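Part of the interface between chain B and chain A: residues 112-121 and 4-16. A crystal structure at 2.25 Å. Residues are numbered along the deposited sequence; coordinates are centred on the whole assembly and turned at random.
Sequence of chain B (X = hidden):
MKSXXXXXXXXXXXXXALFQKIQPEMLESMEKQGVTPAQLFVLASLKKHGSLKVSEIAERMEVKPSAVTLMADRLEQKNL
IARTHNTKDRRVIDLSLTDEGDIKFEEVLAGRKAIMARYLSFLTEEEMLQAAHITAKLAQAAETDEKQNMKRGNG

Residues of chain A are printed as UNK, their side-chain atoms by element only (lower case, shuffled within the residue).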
# COMPACT_ATOMS: atom_id res chain seq x y z
N ARG B 112 8.53 -10.41 -1.89
CA ARG B 112 7.80 -9.35 -2.59
C ARG B 112 7.62 -9.70 -4.06
O ARG B 112 6.57 -9.47 -4.63
CB ARG B 112 8.54 -8.02 -2.53
CG ARG B 112 8.69 -7.38 -1.19
CD ARG B 112 9.47 -6.05 -1.25
NE ARG B 112 8.56 -4.91 -1.26
CZ ARG B 112 7.84 -4.53 -0.21
NH1 ARG B 112 7.93 -5.18 0.94
NH2 ARG B 112 7.00 -3.50 -0.31
N LYS B 113 8.67 -10.22 -4.67
CA LYS B 113 8.62 -10.59 -6.07
C LYS B 113 7.62 -11.74 -6.29
O LYS B 113 6.92 -11.76 -7.31
CB LYS B 113 10.01 -10.99 -6.54
CG LYS B 113 10.07 -11.62 -7.93
CD LYS B 113 11.52 -11.83 -8.38
CE LYS B 113 11.56 -12.60 -9.69
NZ LYS B 113 12.90 -13.20 -9.96
N ALA B 114 7.56 -12.68 -5.36
CA ALA B 114 6.62 -13.79 -5.49
C ALA B 114 5.16 -13.30 -5.36
O ALA B 114 4.29 -13.84 -6.01
CB ALA B 114 6.93 -14.93 -4.44
N ILE B 115 4.92 -12.30 -4.52
CA ILE B 115 3.57 -11.76 -4.37
C ILE B 115 3.14 -11.10 -5.66
O ILE B 115 2.01 -11.25 -6.08
CB ILE B 115 3.44 -10.80 -3.16
CG1 ILE B 115 3.45 -11.60 -1.87
CG2 ILE B 115 2.14 -9.97 -3.22
CD1 ILE B 115 3.72 -10.78 -0.63
N MSE B 116 4.06 -10.42 -6.34
CA MSE B 116 3.75 -9.79 -7.61
C MSE B 116 3.76 -10.76 -8.80
O MSE B 116 2.99 -10.56 -9.75
CB MSE B 116 4.65 -8.58 -7.87
CG MSE B 116 4.17 -7.33 -7.15
SE MSE B 116 2.43 -6.52 -7.74
CE MSE B 116 2.31 -5.34 -6.25
N ALA B 117 4.60 -11.79 -8.77
CA ALA B 117 4.53 -12.83 -9.81
C ALA B 117 3.17 -13.55 -9.81
O ALA B 117 2.70 -13.98 -10.85
CB ALA B 117 5.63 -13.85 -9.67
N ARG B 118 2.55 -13.64 -8.64
CA ARG B 118 1.24 -14.26 -8.50
C ARG B 118 0.09 -13.41 -9.05
O ARG B 118 -0.77 -13.92 -9.75
CB ARG B 118 0.95 -14.63 -7.05
CG ARG B 118 -0.15 -15.66 -6.95
CD ARG B 118 -0.50 -16.10 -5.56
NE ARG B 118 -1.40 -15.16 -4.91
CZ ARG B 118 -1.03 -14.22 -4.03
NH1 ARG B 118 0.25 -14.07 -3.66
NH2 ARG B 118 -1.96 -13.43 -3.49
N TYR B 119 0.07 -12.12 -8.71
CA TYR B 119 -0.98 -11.24 -9.23
C TYR B 119 -0.90 -11.13 -10.75
O TYR B 119 -1.92 -10.99 -11.40
CB TYR B 119 -0.92 -9.85 -8.58
CG TYR B 119 -1.57 -9.82 -7.22
CD1 TYR B 119 -0.85 -10.12 -6.09
CD2 TYR B 119 -2.92 -9.51 -7.08
CE1 TYR B 119 -1.43 -10.11 -4.85
CE2 TYR B 119 -3.53 -9.49 -5.84
CZ TYR B 119 -2.79 -9.79 -4.73
OH TYR B 119 -3.38 -9.76 -3.48
N LEU B 120 0.30 -11.25 -11.31
CA LEU B 120 0.51 -11.11 -12.73
C LEU B 120 0.35 -12.42 -13.51
O LEU B 120 0.10 -12.40 -14.72
CB LEU B 120 1.90 -10.52 -12.99
CG LEU B 120 2.27 -9.11 -12.45
CD1 LEU B 120 3.09 -8.30 -13.45
CD2 LEU B 120 1.08 -8.27 -11.99
N SER B 121 0.51 -13.56 -12.83
CA SER B 121 0.28 -14.86 -13.44
C SER B 121 -1.16 -15.02 -13.91
O SER B 121 -1.44 -15.91 -14.67
CB SER B 121 0.55 -15.98 -12.43
OG SER B 121 -0.53 -16.07 -11.52
N UNK A 4 10.93 -12.99 -18.54
CA UNK A 4 10.08 -12.66 -17.39
C UNK A 4 10.75 -11.85 -16.27
O UNK A 4 10.11 -11.01 -15.68
c UNK A 4 9.48 -13.94 -16.80
N UNK A 5 12.02 -12.10 -15.99
CA UNK A 5 12.66 -11.47 -14.84
C UNK A 5 12.99 -9.99 -15.07
O UNK A 5 12.80 -9.16 -14.17
c UNK A 5 13.91 -12.26 -14.40
o UNK A 5 12.49 -14.09 -13.70
o UNK A 5 14.30 -13.79 -12.55
c UNK A 5 13.56 -13.44 -13.50
N UNK A 6 13.48 -9.65 -16.26
CA UNK A 6 13.63 -8.24 -16.60
C UNK A 6 12.27 -7.56 -16.61
O UNK A 6 12.14 -6.45 -16.12
o UNK A 6 16.48 -6.34 -16.78
c UNK A 6 14.33 -8.03 -17.94
c UNK A 6 15.39 -5.86 -17.13
n UNK A 6 14.85 -4.79 -16.56
c UNK A 6 14.58 -6.54 -18.24
N UNK A 7 11.26 -8.25 -17.15
CA UNK A 7 9.90 -7.72 -17.26
C UNK A 7 9.29 -7.41 -15.88
O UNK A 7 8.60 -6.41 -15.71
c UNK A 7 8.99 -8.68 -18.04
c UNK A 7 6.77 -9.22 -19.07
c UNK A 7 7.59 -8.14 -18.42
c UNK A 7 7.69 -6.90 -19.33
N UNK A 8 9.58 -8.26 -14.90
CA UNK A 8 9.16 -8.03 -13.52
C UNK A 8 9.90 -6.86 -12.89
O UNK A 8 9.33 -6.11 -12.11
se UNK A 8 8.44 -11.85 -11.67
c UNK A 8 9.34 -13.13 -12.83
c UNK A 8 8.32 -10.35 -12.91
c UNK A 8 9.38 -9.29 -12.68
N UNK A 9 11.18 -6.70 -13.23
CA UNK A 9 11.98 -5.61 -12.69
C UNK A 9 11.55 -4.25 -13.25
O UNK A 9 11.55 -3.25 -12.52
c UNK A 9 13.47 -5.84 -12.93
o UNK A 9 13.97 -6.79 -12.01
N UNK A 10 11.19 -4.24 -14.54
CA UNK A 10 10.67 -3.04 -15.21
C UNK A 10 9.37 -2.61 -14.52
O UNK A 10 9.23 -1.46 -14.12
o UNK A 10 11.51 -4.42 -18.52
c UNK A 10 11.60 -3.68 -17.52
c UNK A 10 10.37 -3.29 -16.69
o UNK A 10 12.75 -3.26 -17.21
N UNK A 11 8.44 -3.54 -14.37
CA UNK A 11 7.15 -3.27 -13.78
C UNK A 11 7.28 -2.82 -12.35
O UNK A 11 6.61 -1.87 -11.94
c UNK A 11 5.76 -4.69 -15.28
c UNK A 11 5.04 -4.33 -12.92
c UNK A 11 4.88 -5.92 -15.49
c UNK A 11 6.24 -4.50 -13.85
N UNK A 12 8.09 -3.53 -11.58
CA UNK A 12 8.30 -3.21 -10.18
C UNK A 12 8.77 -1.77 -10.09
O UNK A 12 8.26 -0.99 -9.29
c UNK A 12 9.49 -4.02 -8.03
o UNK A 12 11.31 -2.51 -8.36
n UNK A 12 10.12 -2.28 -6.45
c UNK A 12 10.38 -2.87 -7.63
c UNK A 12 9.32 -4.17 -9.55
N UNK A 13 9.74 -1.40 -10.91
CA UNK A 13 10.25 -0.06 -10.86
C UNK A 13 9.16 0.94 -11.23
O UNK A 13 9.05 1.99 -10.59
c UNK A 13 13.11 0.69 -9.97
c UNK A 13 13.90 -0.13 -12.12
c UNK A 13 12.81 -0.23 -11.12
c UNK A 13 11.47 0.11 -11.76
N UNK A 14 8.36 0.61 -12.24
CA UNK A 14 7.25 1.48 -12.64
C UNK A 14 6.23 1.61 -11.49
O UNK A 14 5.93 2.71 -11.08
c UNK A 14 6.55 0.96 -13.90
o UNK A 14 7.46 0.80 -14.98
N UNK A 15 5.75 0.49 -10.96
CA UNK A 15 4.77 0.52 -9.88
C UNK A 15 5.30 1.23 -8.65
O UNK A 15 4.58 1.99 -8.03
c UNK A 15 2.23 -0.79 -10.98
c UNK A 15 3.46 -1.56 -10.66
c UNK A 15 4.26 -0.88 -9.54
c UNK A 15 3.12 -2.96 -10.28
N UNK A 16 6.58 1.06 -8.34
CA UNK A 16 7.17 1.65 -7.13
C UNK A 16 7.27 3.16 -7.29
O UNK A 16 7.11 3.90 -6.32
c UNK A 16 10.78 1.39 -5.69
c UNK A 16 9.25 1.46 -5.56
c UNK A 16 8.53 1.02 -6.85
o UNK A 16 11.33 0.36 -6.11
n UNK A 16 11.47 2.49 -5.35

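Two helices, one from each copy of the same protein, cross nearly at right angles, 99° between their directions, with axes 11.3 Å apart at closest approach. Every side chain of the chain A helix from 4 to 16 can be read from its atoms.

Position 4 carries a single carbon, out of reach of chain B: Ala4(A), a small residue that sits easily in an exposed helix. Position 5 has two carbons, the second bearing two oxygens. Its CA-to-CB bond points sideways, but the end comes nearer, and one oxygen lies 3.0 Å from NZ of Lys113(B), a hydrogen bond within a salt bridge. This short carboxylate is Asp5(A), and it suits the spot because an extended lysine, all four chi angles t, delivers its charge there.

Position 6 shows three carbons, the last carrying one oxygen and one nitrogen, out of reach of chain B: Gln6(A), whose polar amide suits an exposed position. Position 7 has four carbons forked at the second, Leu7(A), also out of reach; it is partly exposed, and this contact gives no reason for it.

Position 8 is unmistakable: two carbons, a selenium and a final carbon in an unbranched chain. Its CA-to-CB bond points toward chain B, and its selenium lies 3.8 Å from CE of Lys113(B) and 4.0 Å from CB of Ala117(B). This is selenomethionine, Met8(A). The long, unbranched side chain lies against the lysine's aliphatic end and the small alanine methyl; here the backbones come nearest, the CA atoms of Ala117(B) and Met8(A) being 7.6 Å apart.

Position 9, one carbon then one oxygen, is Ser9(A); its OG makes a weak hydrogen bond, 3.4 Å, to the backbone O of Asp5(A). Position 10 has two carbons with two oxygens on the second, Asp10(A). Its OD1 accepts a hydrogen bond of 2.7 Å from NE2 of Gln6(A), one turn back, so these polar groups serve their own helix.

Position 11 has four carbons forked at the first, one arm two carbons long. Its CA-to-CB bond points toward chain B, and the longer arm's end carbon lies 3.6 Å from CD1 of Leu120(B). It is Ile11(A), buried, a hydrocarbon well matched to that leucine.

Position 12 has three carbons ending in an oxygen and a nitrogen, with no contact to chain B: Gln12(A), an exposed amide. Position 13, four carbons forked at the second, is Leu13(A), exposed and unexplained by this contact. Position 14, one carbon then one oxygen, is Ser14(A), small enough for its buried place. Position 15 has four carbons forked at the second, a branch carbon 4.4 Å from SE of Met116(B), a looser apolar contact suited to Leu15(A). Position 16, three carbons ending in an oxygen and a nitrogen, is Gln16(A); its OE1 accepts a 2.9 Å hydrogen bond from NE2 of Gln12(A).

The contact combines one salt bridge with apolar packing: Met8(A), Ile11(A) and Leu15(A), spaced three and four apart, meet Ala117(B), Leu120(B) and Met116(B) respectively, burying a modest 301 Å².

Chain A, residues 4-16: ADQLMSDIQLSLQ
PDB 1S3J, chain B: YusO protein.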